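Long-range contacts in succinyl-CoA ligase (ADP-forming) subunit alpha (Methanosaeta concilii, PDB 6HXI), which combines a CoA-ligase part of the succinyl-CoA synthetase type with a C-terminal part related to citrate synthase, and binds coenzyme A: residues B[233-243]-B[284-294]; B[252-260]-B[304-315]. All coordinates share one frame; numbering follows the deposited sequence.

Interaction 1: B[233-243]-B[284-294]; sequences ELGGEDEYMII and KETAQAKNDAF
Leu234 and Gly235 run against Glu285 and Ala287, and from there helices 239-243 and 287-294 leave nearly parallel, 15° apart with axes 10.0 Å from each other. The backbones join directly where Gly235 N donates to Glu285 O at 2.8 Å. One residue on, Gly236 N meets Glu285 OE2 from above the carboxylate plane; Arg206 forms a salt bridge to that same oxygen.

Lys290 is the hub. Its extended chain brings NZ to four acceptors, the carbonyls of Glu233, Gly235 and Gly236 and, at 2.8 Å, Glu239 OE1. They share three N-H, so at least one bond is shared or bent, and NZ stands above the planes of both glycine carbonyls and the carboxylate. Glu239 probably offsets the buried charge, while the carbonyls solvate it; its OE2 accepts from Glu233 N and pairs with Lys177.

On the more open side, Tyr240 OH donates in the carbonyl plane, on a lone pair, to Lys284 O at 2.6 Å. Lys284 stretches back over the ring, CE making a CH-pi contact 3.6 Å from the Tyr240 centroid and NZ a cation-pi contact; NZ also salt-bridges Glu237 OE1. Deeper in, Ile243 CG1 covers the Phe294 face and Ile242 CG2 meets its edge. These are neighbouring helices on one face of the mixed sheet, flanking strand 255-260 in the chain; the loop after strand 227-233 supplies the glycine carbonyls gripping Lys290.

Interaction 2: B[252-260]-B[304-315]; sequences TKPLVAWVT and SFDDYGEMVRQV
The indole of Trp258 and the backbone of Ser304 and Phe305 lie flat against each other: Ser304 CA is 4.0 Å from the centroid of the six-membered ring of Trp258, and Phe305 N sits over the same face, nearer the rim. Trp258 CD1 meets the Phe305 ring at its edge, 4.1 Å from Phe305 CD1. The third ring, Tyr308, takes Val256 CG1 over one face, 4.2 Å from its centroid and 21° off the normal, and Trp258 CB in plane at its edge, 3.7 Å from Tyr308 CD2. Trp258 points CG away from its own backbone N (chi1 -179°), which lays the indole along the turn before the helix. Its NE1 is buried there without any polar partner.

Farther along, the contact is aliphatic. The two methyls of Val256 divide the work: CG1 also reaches Met311 CG at 3.8 Å, and CG2 slides past Val315 CG2. The other methyl of Val315, CG1, presses on Pro254 CB at 3.6 Å. The turn itself is tied internally, since Ser304 OG accepts from Asp306 N in an ST turn and Asp307 OD1 takes Ser304 N on its syn side, though well out of the carboxylate plane.

Strand 255-260 and helix 308-315 run antiparallel at 169°, their axes 9.0 Å apart. Helix 308-322 covers this face of the strand, with helix 179-192 beside it touching Phe305 and Val312, whereas Leu255 and Ala257 face helix 287-297. Strand 227-233 pairs with Val256 in the sheet.

Overall arrangement
From the N terminus the chain passes strand 227-233, then 233-243, 252-260, 284-294 and 304-315, so the two contacts cross rather than nest. Interaction 1 closes a loop of 40 intervening residues that includes strand 255-260; interaction 2 closes one of 43 that includes helix 287-297. Interaction 1 ties together two helices on one face of the sheet, and interaction 2 brings a later helix onto the other. They also touch directly, with probable hydrogen bonds from Val259 N to Asn291 OD1 and from Leu234 N to Thr260 O. Interaction 1 thus binds helices within one layer, interaction 2 sets the other layer on edge strand 255-260, and that strand links the two.

Interaction 1: B[233-243]-B[284-294]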
loop_
_atom_site.group_PDB
_atom_site.type_symbol
_atom_site.label_atom_id
_atom_site.label_comp_id
_atom_site.label_asym_id
_atom_site.label_seq_id
_atom_site.Cartn_x
_atom_site.Cartn_y
_atom_site.Cartn_z
ATOM N N GLU B 233 55.129 25.214 27.333
ATOM C CA GLU B 233 55.020 24.296 28.480
ATOM C C GLU B 233 56.271 23.425 28.604
ATOM O O GLU B 233 57.042 23.305 27.647
ATOM C CB GLU B 233 53.717 23.443 28.447
ATOM C CG GLU B 233 53.668 22.411 27.343
ATOM C CD GLU B 233 52.480 21.469 27.294
ATOM O OE1 GLU B 233 51.560 21.585 28.144
ATOM O OE2 GLU B 233 52.491 20.586 26.402
ATOM N N LEU B 234 56.465 22.817 29.775
ATOM C CA LEU B 234 57.584 21.920 30.059
ATOM C C LEU B 234 57.607 20.714 29.104
ATOM O O LEU B 234 56.573 20.388 28.486
ATOM C CB LEU B 234 57.555 21.470 31.528
ATOM C CG LEU B 234 56.588 20.362 31.949
ATOM C CD1 LEU B 234 56.779 20.046 33.396
ATOM C CD2 LEU B 234 55.117 20.747 31.728
ATOM N N GLY B 235 58.784 20.082 28.992
ATOM C CA GLY B 235 58.997 18.930 28.124
ATOM C C GLY B 235 59.352 19.352 26.714
ATOM O O GLY B 235 58.763 20.302 26.168
ATOM N N GLY B 236 60.330 18.660 26.135
ATOM C CA GLY B 236 60.821 18.958 24.793
ATOM C C GLY B 236 61.642 20.230 24.740
ATOM O O GLY B 236 61.717 20.964 25.730
ATOM N N GLU B 237 62.235 20.518 23.571
ATOM C CA GLU B 237 63.137 21.673 23.413
ATOM C C GLU B 237 62.685 22.716 22.386
ATOM O O GLU B 237 63.529 23.471 21.881
ATOM C CB GLU B 237 64.553 21.176 23.070
ATOM C CG GLU B 237 65.335 20.646 24.249
ATOM C CD GLU B 237 66.751 20.255 23.874
ATOM O OE1 GLU B 237 67.594 21.167 23.715
ATOM O OE2 GLU B 237 67.003 19.043 23.684
ATOM N N ASP B 238 61.377 22.753 22.071
ATOM C CA ASP B 238 60.787 23.666 21.089
ATOM C C ASP B 238 61.087 25.142 21.392
ATOM O O ASP B 238 61.534 25.862 20.506
ATOM C CB ASP B 238 59.266 23.403 20.967
ATOM C CG ASP B 238 58.450 24.383 20.109
ATOM O OD1 ASP B 238 58.287 25.547 20.524
ATOM O OD2 ASP B 238 57.883 23.946 19.082
ATOM N N GLU B 239 60.855 25.579 22.639
ATOM C CA GLU B 239 61.034 26.971 23.096
ATOM C C GLU B 239 62.491 27.452 22.975
ATOM O O GLU B 239 62.728 28.652 22.830
ATOM C CB GLU B 239 60.480 27.175 24.519
ATOM C CG GLU B 239 58.980 26.952 24.648
ATOM C CD GLU B 239 58.486 25.528 24.856
ATOM O OE1 GLU B 239 59.234 24.561 24.578
ATOM O OE2 GLU B 239 57.325 25.378 25.294
ATOM N N TYR B 240 63.448 26.507 22.955
ATOM C CA TYR B 240 64.867 26.800 22.771
ATOM C C TYR B 240 65.183 27.209 21.326
ATOM O O TYR B 240 66.243 27.776 21.085
ATOM C CB TYR B 240 65.759 25.651 23.281
ATOM C CG TYR B 240 65.722 25.548 24.788
ATOM C CD1 TYR B 240 66.447 26.431 25.585
ATOM C CD2 TYR B 240 64.918 24.602 25.423
ATOM C CE1 TYR B 240 66.379 26.373 26.976
ATOM C CE2 TYR B 240 64.856 24.524 26.813
ATOM C CZ TYR B 240 65.577 25.421 27.584
ATOM O OH TYR B 240 65.513 25.354 28.950
ATOM N N MET B 241 64.250 26.970 20.377
ATOM C CA MET B 241 64.417 27.414 18.989
ATOM C C MET B 241 64.157 28.918 18.962
ATOM O O MET B 241 64.856 29.651 18.256
ATOM C CB MET B 241 63.450 26.697 18.028
ATOM C CG MET B 241 63.776 25.234 17.794
ATOM S SD MET B 241 62.383 24.298 17.091
ATOM C CE MET B 241 62.398 24.937 15.387
ATOM N N ILE B 242 63.174 29.365 19.779
ATOM C CA ILE B 242 62.747 30.762 19.914
ATOM C C ILE B 242 63.826 31.569 20.589
ATOM O O ILE B 242 64.224 32.600 20.053
ATOM C CB ILE B 242 61.365 30.898 20.626
ATOM C CG1 ILE B 242 60.269 30.042 19.910
ATOM C CG2 ILE B 242 60.931 32.372 20.748
ATOM C CD1 ILE B 242 59.218 29.506 20.836
ATOM N N ILE B 243 64.314 31.092 21.743
ATOM C CA ILE B 243 65.374 31.730 22.543
ATOM C C ILE B 243 66.652 31.911 21.704
ATOM O O ILE B 243 67.282 32.970 21.781
ATOM C CB ILE B 243 65.586 30.923 23.866
ATOM C CG1 ILE B 243 64.341 31.040 24.789
ATOM C CG2 ILE B 243 66.883 31.294 24.604
ATOM C CD1 ILE B 243 64.069 29.800 25.671
ATOM N N LYS B 284 66.796 20.919 31.524
ATOM C CA LYS B 284 66.633 21.873 30.427
ATOM C C LYS B 284 65.165 21.902 29.960
ATOM O O LYS B 284 64.653 22.958 29.619
ATOM C CB LYS B 284 67.562 21.504 29.263
ATOM C CG LYS B 284 67.872 22.672 28.346
ATOM C CD LYS B 284 68.381 22.206 26.982
ATOM C CE LYS B 284 68.613 23.386 26.073
ATOM N NZ LYS B 284 69.337 23.004 24.836
ATOM N N GLU B 285 64.482 20.749 30.001
ATOM C CA GLU B 285 63.088 20.618 29.592
ATOM C C GLU B 285 62.072 21.234 30.573
ATOM O O GLU B 285 60.920 21.416 30.191
ATOM C CB GLU B 285 62.751 19.146 29.314
ATOM C CG GLU B 285 63.323 18.613 28.015
ATOM C CD GLU B 285 62.920 17.187 27.681
ATOM O OE1 GLU B 285 63.806 16.406 27.263
ATOM O OE2 GLU B 285 61.721 16.850 27.825
ATOM N N THR B 286 62.477 21.560 31.810
ATOM C CA THR B 286 61.579 22.143 32.827
ATOM C C THR B 286 61.114 23.565 32.488
ATOM O O THR B 286 61.803 24.285 31.770
ATOM C CB THR B 286 62.218 22.115 34.242
ATOM O OG1 THR B 286 63.343 22.995 34.300
ATOM C CG2 THR B 286 62.589 20.721 34.708
ATOM N N ALA B 287 59.973 23.977 33.059
ATOM C CA ALA B 287 59.409 25.314 32.885
ATOM C C ALA B 287 60.362 26.399 33.430
ATOM O O ALA B 287 60.509 27.453 32.801
ATOM C CB ALA B 287 58.048 25.408 33.559
ATOM N N GLN B 288 61.039 26.122 34.561
ATOM C CA GLN B 288 61.996 27.047 35.191
ATOM C C GLN B 288 63.175 27.356 34.271
ATOM O O GLN B 288 63.421 28.530 33.996
ATOM C CB GLN B 288 62.453 26.554 36.583
ATOM C CG GLN B 288 61.402 26.752 37.697
ATOM C CD GLN B 288 60.266 25.724 37.728
ATOM O OE1 GLN B 288 60.176 24.786 36.903
ATOM N NE2 GLN B 288 59.389 25.852 38.721
ATOM N N ALA B 289 63.859 26.316 33.750
ATOM C CA ALA B 289 64.976 26.449 32.810
ATOM C C ALA B 289 64.560 27.211 31.537
ATOM O O ALA B 289 65.337 28.021 31.033
ATOM C CB ALA B 289 65.508 25.078 32.440
ATOM N N LYS B 290 63.331 26.990 31.059
ATOM C CA LYS B 290 62.773 27.658 29.871
ATOM C C LYS B 290 62.451 29.145 30.101
ATOM O O LYS B 290 62.853 29.981 29.288
ATOM C CB LYS B 290 61.548 26.896 29.325
ATOM C CG LYS B 290 61.911 25.548 28.698
ATOM C CD LYS B 290 60.699 24.817 28.174
ATOM C CE LYS B 290 61.067 23.541 27.451
ATOM N NZ LYS B 290 59.904 22.949 26.721
ATOM N N ASN B 291 61.751 29.471 31.208
ATOM C CA ASN B 291 61.391 30.845 31.566
ATOM C C ASN B 291 62.632 31.677 31.862
ATOM O O ASN B 291 62.680 32.848 31.488
ATOM C CB ASN B 291 60.396 30.877 32.740
ATOM C CG ASN B 291 58.968 30.553 32.349
ATOM O OD1 ASN B 291 58.478 30.957 31.285
ATOM N ND2 ASN B 291 58.256 29.822 33.203
ATOM N N ASP B 292 63.648 31.065 32.489
ATOM C CA ASP B 292 64.910 31.742 32.795
ATOM C C ASP B 292 65.674 32.068 31.517
ATOM O O ASP B 292 66.092 33.212 31.351
ATOM C CB ASP B 292 65.768 30.915 33.763
ATOM C CG ASP B 292 65.285 30.910 35.204
ATOM O OD1 ASP B 292 64.284 31.616 35.505
ATOM O OD2 ASP B 292 65.914 30.219 36.036
ATOM N N ALA B 293 65.804 31.080 30.590
ATOM C CA ALA B 293 66.474 31.255 29.295
ATOM C C ALA B 293 65.725 32.285 28.430
ATOM O O ALA B 293 66.355 32.995 27.649
ATOM C CB ALA B 293 66.580 29.925 28.571
ATOM N N PHE B 294 64.380 32.377 28.588
ATOM C CA PHE B 294 63.554 33.362 27.882
ATOM C C PHE B 294 63.845 34.774 28.423
ATOM O O PHE B 294 64.013 35.694 27.627
ATOM C CB PHE B 294 62.057 33.027 27.976
ATOM C CG PHE B 294 61.434 32.437 26.727
ATOM C CD1 PHE B 294 61.410 33.153 25.531
ATOM C CD2 PHE B 294 60.807 31.195 26.762
ATOM C CE1 PHE B 294 60.814 32.611 24.381
ATOM C CE2 PHE B 294 60.213 30.656 25.612
ATOM C CZ PHE B 294 60.225 31.363 24.430
#

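Interaction 2: B[252-260]-B[304-315]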
loop_
_atom_site.group_PDB
_atom_site.type_symbol
_atom_site.label_atom_id
_atom_site.label_comp_id
_atom_site.label_asym_id
_atom_site.label_seq_id
_atom_site.Cartn_x
_atom_site.Cartn_y
_atom_site.Cartn_z
ATOM N N THR B 252 63.053 40.724 16.142
ATOM C CA THR B 252 63.275 42.116 16.554
ATOM C C THR B 252 62.046 42.735 17.235
ATOM O O THR B 252 62.201 43.656 18.040
ATOM C CB THR B 252 63.779 42.966 15.380
ATOM O OG1 THR B 252 62.753 43.075 14.391
ATOM C CG2 THR B 252 65.066 42.416 14.763
ATOM N N LYS B 253 60.833 42.240 16.902
ATOM C CA LYS B 253 59.564 42.699 17.483
ATOM C C LYS B 253 59.501 42.281 18.948
ATOM O O LYS B 253 60.055 41.223 19.267
ATOM C CB LYS B 253 58.373 42.110 16.719
ATOM C CG LYS B 253 58.075 42.860 15.440
ATOM C CD LYS B 253 57.142 42.100 14.515
ATOM C CE LYS B 253 57.345 42.621 13.120
ATOM N NZ LYS B 253 56.490 41.935 12.145
ATOM N N PRO B 254 58.873 43.076 19.863
ATOM C CA PRO B 254 58.830 42.650 21.276
ATOM C C PRO B 254 58.017 41.366 21.455
ATOM O O PRO B 254 56.931 41.240 20.897
ATOM C CB PRO B 254 58.260 43.868 22.009
ATOM C CG PRO B 254 57.518 44.622 20.980
ATOM C CD PRO B 254 58.170 44.364 19.662
ATOM N N LEU B 255 58.601 40.381 22.162
ATOM C CA LEU B 255 58.030 39.058 22.407
ATOM C C LEU B 255 57.695 38.797 23.882
ATOM O O LEU B 255 58.599 38.783 24.720
ATOM C CB LEU B 255 58.998 37.972 21.885
ATOM C CG LEU B 255 58.455 36.532 21.883
ATOM C CD1 LEU B 255 58.462 35.955 20.503
ATOM C CD2 LEU B 255 59.237 35.646 22.833
ATOM N N VAL B 256 56.404 38.549 24.187
ATOM C CA VAL B 256 55.932 38.187 25.535
ATOM C C VAL B 256 56.010 36.669 25.579
ATOM O O VAL B 256 55.575 36.009 24.636
ATOM C CB VAL B 256 54.502 38.705 25.865
ATOM C CG1 VAL B 256 54.067 38.273 27.260
ATOM C CG2 VAL B 256 54.414 40.228 25.729
ATOM N N ALA B 257 56.594 36.106 26.637
ATOM C CA ALA B 257 56.731 34.655 26.715
ATOM C C ALA B 257 56.500 34.079 28.101
ATOM O O ALA B 257 56.990 34.616 29.086
ATOM C CB ALA B 257 58.101 34.245 26.212
ATOM N N TRP B 258 55.768 32.958 28.167
ATOM C CA TRP B 258 55.543 32.232 29.410
ATOM C C TRP B 258 55.502 30.733 29.158
ATOM O O TRP B 258 54.849 30.286 28.218
ATOM C CB TRP B 258 54.308 32.720 30.194
ATOM C CG TRP B 258 54.124 31.971 31.490
ATOM C CD1 TRP B 258 53.195 31.004 31.755
ATOM C CD2 TRP B 258 54.983 32.027 32.638
ATOM N NE1 TRP B 258 53.394 30.488 33.014
ATOM C CE2 TRP B 258 54.485 31.097 33.579
ATOM C CE3 TRP B 258 56.118 32.784 32.970
ATOM C CZ2 TRP B 258 55.076 30.914 34.834
ATOM C CZ3 TRP B 258 56.710 32.595 34.208
ATOM C CH2 TRP B 258 56.186 31.679 35.130
ATOM N N VAL B 259 56.219 29.965 29.995
ATOM C CA VAL B 259 56.279 28.508 29.918
ATOM C C VAL B 259 55.602 27.933 31.178
ATOM O O VAL B 259 56.022 28.213 32.303
ATOM C CB VAL B 259 57.727 27.976 29.702
ATOM C CG1 VAL B 259 57.746 26.454 29.642
ATOM C CG2 VAL B 259 58.351 28.568 28.436
ATOM N N THR B 260 54.523 27.166 30.974
ATOM C CA THR B 260 53.742 26.540 32.053
ATOM C C THR B 260 54.409 25.217 32.507
ATOM O O THR B 260 55.170 24.613 31.749
ATOM C CB THR B 260 52.290 26.334 31.595
ATOM O OG1 THR B 260 52.278 25.301 30.628
ATOM C CG2 THR B 260 51.682 27.585 30.981
ATOM N N SER B 304 54.311 34.926 36.857
ATOM C CA SER B 304 53.474 33.709 36.752
ATOM C C SER B 304 52.444 33.903 35.635
ATOM O O SER B 304 52.403 34.981 35.028
ATOM C CB SER B 304 52.771 33.406 38.078
ATOM O OG SER B 304 51.617 34.201 38.300
ATOM N N PHE B 305 51.599 32.879 35.364
ATOM C CA PHE B 305 50.549 33.023 34.351
ATOM C C PHE B 305 49.532 34.161 34.688
ATOM O O PHE B 305 49.005 34.806 33.776
ATOM C CB PHE B 305 49.839 31.696 34.046
ATOM C CG PHE B 305 48.829 31.840 32.932
ATOM C CD1 PHE B 305 49.242 31.913 31.606
ATOM C CD2 PHE B 305 47.478 31.985 33.214
ATOM C CE1 PHE B 305 48.313 32.100 30.580
ATOM C CE2 PHE B 305 46.549 32.186 32.189
ATOM C CZ PHE B 305 46.972 32.246 30.880
ATOM N N ASP B 306 49.310 34.424 35.991
ATOM C CA ASP B 306 48.422 35.476 36.492
ATOM C C ASP B 306 48.747 36.865 35.927
ATOM O O ASP B 306 47.817 37.616 35.583
ATOM C CB ASP B 306 48.442 35.502 38.023
ATOM C CG ASP B 306 47.661 34.355 38.625
ATOM O OD1 ASP B 306 48.141 33.205 38.545
ATOM O OD2 ASP B 306 46.551 34.598 39.137
ATOM N N ASP B 307 50.056 37.198 35.805
ATOM C CA ASP B 307 50.429 38.486 35.233
ATOM C C ASP B 307 50.832 38.399 33.720
ATOM O O ASP B 307 51.617 39.228 33.277
ATOM C CB ASP B 307 51.480 39.229 36.092
ATOM C CG ASP B 307 52.705 38.447 36.513
ATOM O OD1 ASP B 307 52.540 37.365 37.124
ATOM O OD2 ASP B 307 53.828 38.972 36.343
ATOM N N TYR B 308 50.232 37.460 32.911
ATOM C CA TYR B 308 50.487 37.379 31.452
ATOM C C TYR B 308 49.897 38.622 30.753
ATOM O O TYR B 308 50.622 39.331 30.055
ATOM C CB TYR B 308 49.926 36.072 30.814
ATOM C CG TYR B 308 50.459 35.790 29.421
ATOM C CD1 TYR B 308 49.844 36.329 28.292
ATOM C CD2 TYR B 308 51.594 35.008 29.232
ATOM C CE1 TYR B 308 50.340 36.089 27.011
ATOM C CE2 TYR B 308 52.096 34.753 27.953
ATOM C CZ TYR B 308 51.462 35.294 26.848
ATOM O OH TYR B 308 51.960 35.041 25.596
ATOM N N GLY B 309 48.600 38.868 30.956
ATOM C CA GLY B 309 47.882 40.003 30.381
ATOM C C GLY B 309 48.511 41.330 30.738
ATOM O O GLY B 309 48.592 42.228 29.896
ATOM N N GLU B 310 48.998 41.452 31.975
ATOM C CA GLU B 310 49.654 42.687 32.396
ATOM C C GLU B 310 50.922 42.951 31.560
ATOM O O GLU B 310 51.108 44.070 31.082
ATOM C CB GLU B 310 49.892 42.721 33.911
ATOM C CG GLU B 310 50.546 44.006 34.428
ATOM C CD GLU B 310 50.073 45.343 33.867
ATOM O OE1 GLU B 310 50.944 46.208 33.611
ATOM O OE2 GLU B 310 48.845 45.533 33.685
ATOM N N MET B 311 51.736 41.904 31.310
ATOM C CA MET B 311 52.932 42.004 30.467
ATOM C C MET B 311 52.512 42.399 29.025
ATOM O O MET B 311 53.153 43.253 28.410
ATOM C CB MET B 311 53.719 40.684 30.496
ATOM C CG MET B 311 55.113 40.786 29.922
ATOM S SD MET B 311 56.155 42.078 30.651
ATOM C CE MET B 311 56.337 41.461 32.336
ATOM N N VAL B 312 51.393 41.826 28.532
ATOM C CA VAL B 312 50.815 42.163 27.220
ATOM C C VAL B 312 50.469 43.674 27.212
ATOM O O VAL B 312 50.859 44.375 26.283
ATOM C CB VAL B 312 49.598 41.245 26.859
ATOM C CG1 VAL B 312 48.756 41.822 25.727
ATOM C CG2 VAL B 312 50.062 39.839 26.511
ATOM N N ARG B 313 49.779 44.158 28.272
ATOM C CA ARG B 313 49.374 45.557 28.467
ATOM C C ARG B 313 50.578 46.492 28.452
ATOM O O ARG B 313 50.511 47.551 27.829
ATOM C CB ARG B 313 48.584 45.721 29.779
ATOM C CG ARG B 313 47.892 47.064 29.957
ATOM C CD ARG B 313 46.799 46.941 30.996
ATOM N NE ARG B 313 46.021 48.171 31.148
ATOM C CZ ARG B 313 44.714 48.211 31.396
ATOM N NH1 ARG B 313 44.013 47.085 31.497
ATOM N NH2 ARG B 313 44.094 49.376 31.539
ATOM N N GLN B 314 51.679 46.077 29.108
ATOM C CA GLN B 314 52.922 46.833 29.212
ATOM C C GLN B 314 53.600 46.996 27.855
ATOM O O GLN B 314 54.036 48.098 27.529
ATOM C CB GLN B 314 53.869 46.165 30.217
ATOM C CG GLN B 314 53.707 46.671 31.639
ATOM C CD GLN B 314 54.548 45.874 32.599
ATOM O OE1 GLN B 314 54.031 45.048 33.351
ATOM N NE2 GLN B 314 55.866 46.071 32.562
ATOM N N VAL B 315 53.693 45.897 27.083
ATOM C CA VAL B 315 54.323 45.876 25.763
ATOM C C VAL B 315 53.477 46.638 24.724
ATOM O O VAL B 315 54.046 47.360 23.903
ATOM C CB VAL B 315 54.689 44.442 25.315
ATOM C CG1 VAL B 315 55.232 44.433 23.898
ATOM C CG2 VAL B 315 55.709 43.820 26.266
#